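Side-chain contact in beta-ketothiolase BktB (Ralstonia eutropha, PDB 4NZS), which catalyses the condensation of acetyl-CoA with propionyl-CoA or a second acetyl-CoA, giving the beta-ketoacyl-CoA precursors of polyhydroxyalkanoates: residues 25-30 with 217-222. Residues are numbered along the deposited sequence; the frame is centred on the assembly and turned at random.
Sequences GSLKDV and VTFDTD
The loop that follows strand 10-22 and leads toward helix 32-47 packs against the two-stranded antiparallel hairpin of the thiolase N-terminal domain, where Ser26 and Leu27 meet the ring of Phe219 on strand 217-219. Ser26 brings its CB over one face of the ring, 3.9 Å from Phe219 CD1. Leu27 works with its branched end: CD2 lies 3.9 Å from Phe219 CD2, while CD1 reaches 4.0 Å from CE2 of the same ring. The leucine and phenylalanine side chains cross at about a right angle, and Leu27 CD2 meets the ring from a slanting position. With CG anti to the backbone N (chi1 -179°) and beside the carbonyl carbon, the Phe219 ring runs across alongside the loop and offers one face to Ser26 CB.

Two type I turns, Gly25 to Lys28 and Leu27 to Val30, curl the loop; the second is closed by the Val30 N to Leu27 O bond of 2.8 Å, whereas Lys28 N to Gly25 O is weak at 3.4 Å. Strand 208-210, the antiparallel partner of 217-219, adds Val208, which touches both Leu27 and Phe219, and Ala19 of strand 10-22 also lies against the ring. No hydrogen bond joins the segments: Ser26 OG is hydrogen-bonded to Glu223 OE1, just beyond Asp222. The next residue after Leu27, Lys28, makes a cation-pi contact with Trp137 of the second subunit.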
# COMPACT_ATOMS: atom_id res chain seq x y z
N GLY A 25 6.38 -8.33 -20.17
CA GLY A 25 6.88 -8.06 -21.48
C GLY A 25 5.95 -7.11 -22.21
O GLY A 25 5.60 -6.05 -21.68
N SER A 26 5.55 -7.51 -23.42
CA SER A 26 4.86 -6.64 -24.36
C SER A 26 3.38 -6.52 -24.09
O SER A 26 2.71 -5.72 -24.75
CB SER A 26 5.03 -7.16 -25.80
OG SER A 26 6.33 -6.88 -26.31
N LEU A 27 2.84 -7.31 -23.17
CA LEU A 27 1.42 -7.15 -22.84
C LEU A 27 1.17 -6.48 -21.47
O LEU A 27 0.01 -6.28 -21.04
CB LEU A 27 0.71 -8.50 -23.01
CG LEU A 27 0.38 -8.87 -24.47
CD1 LEU A 27 -0.49 -10.12 -24.55
CD2 LEU A 27 -0.28 -7.72 -25.26
N LYS A 28 2.29 -6.12 -20.85
CA LYS A 28 2.40 -5.47 -19.55
C LYS A 28 1.27 -4.46 -19.30
O LYS A 28 0.61 -4.48 -18.26
CB LYS A 28 3.74 -4.75 -19.56
CG LYS A 28 4.39 -4.55 -18.22
CD LYS A 28 5.66 -3.69 -18.31
CE LYS A 28 6.59 -4.09 -17.13
NZ LYS A 28 7.88 -3.37 -16.89
N ASP A 29 1.06 -3.57 -20.27
CA ASP A 29 0.21 -2.42 -20.11
C ASP A 29 -1.21 -2.67 -20.61
O ASP A 29 -1.99 -1.73 -20.73
CB ASP A 29 0.81 -1.26 -20.90
CG ASP A 29 2.16 -0.84 -20.38
OD1 ASP A 29 2.70 -1.55 -19.53
OD2 ASP A 29 2.68 0.20 -20.83
N VAL A 30 -1.51 -3.90 -20.96
CA VAL A 30 -2.81 -4.24 -21.53
C VAL A 30 -3.63 -5.08 -20.57
O VAL A 30 -3.20 -6.21 -20.15
CB VAL A 30 -2.69 -5.02 -22.85
CG1 VAL A 30 -3.95 -4.76 -23.67
CG2 VAL A 30 -1.46 -4.62 -23.64
N VAL A 217 2.81 0.65 -31.91
CA VAL A 217 3.60 -0.58 -31.77
C VAL A 217 2.64 -1.77 -31.70
O VAL A 217 1.66 -1.73 -30.93
CB VAL A 217 4.45 -0.53 -30.49
CG1 VAL A 217 3.68 0.13 -29.36
CG2 VAL A 217 4.93 -1.90 -30.09
N THR A 218 2.93 -2.82 -32.47
CA THR A 218 1.96 -3.91 -32.56
C THR A 218 2.49 -5.31 -32.22
O THR A 218 3.52 -5.71 -32.69
CB THR A 218 1.29 -3.98 -33.93
OG1 THR A 218 1.72 -5.17 -34.60
CG2 THR A 218 1.59 -2.71 -34.76
N PHE A 219 1.71 -6.05 -31.44
CA PHE A 219 2.12 -7.33 -30.95
C PHE A 219 1.30 -8.46 -31.58
O PHE A 219 0.05 -8.56 -31.45
CB PHE A 219 2.06 -7.36 -29.42
CG PHE A 219 2.50 -8.68 -28.84
CD1 PHE A 219 3.82 -9.11 -29.00
CD2 PHE A 219 1.59 -9.51 -28.18
CE1 PHE A 219 4.23 -10.34 -28.49
CE2 PHE A 219 2.00 -10.74 -27.68
CZ PHE A 219 3.31 -11.15 -27.84
N ASP A 220 2.01 -9.27 -32.37
CA ASP A 220 1.42 -10.41 -33.05
C ASP A 220 2.15 -11.74 -32.90
O ASP A 220 1.65 -12.75 -33.32
CB ASP A 220 1.34 -10.10 -34.54
CG ASP A 220 2.69 -9.79 -35.14
OD1 ASP A 220 3.70 -9.89 -34.42
OD2 ASP A 220 2.75 -9.44 -36.32
N THR A 221 3.35 -11.73 -32.33
CA THR A 221 4.17 -12.93 -32.37
C THR A 221 4.44 -13.43 -30.97
O THR A 221 4.94 -12.69 -30.15
CB THR A 221 5.47 -12.65 -33.10
OG1 THR A 221 6.10 -13.88 -33.45
CG2 THR A 221 6.41 -11.82 -32.25
N ASP A 222 4.15 -14.70 -30.71
CA ASP A 222 4.28 -15.19 -29.36
C ASP A 222 5.74 -15.10 -29.00
O ASP A 222 6.55 -15.74 -29.60
CB ASP A 222 3.84 -16.64 -29.29
CG ASP A 222 2.42 -16.84 -29.75
OD1 ASP A 222 1.50 -16.26 -29.17
OD2 ASP A 222 2.22 -17.60 -30.70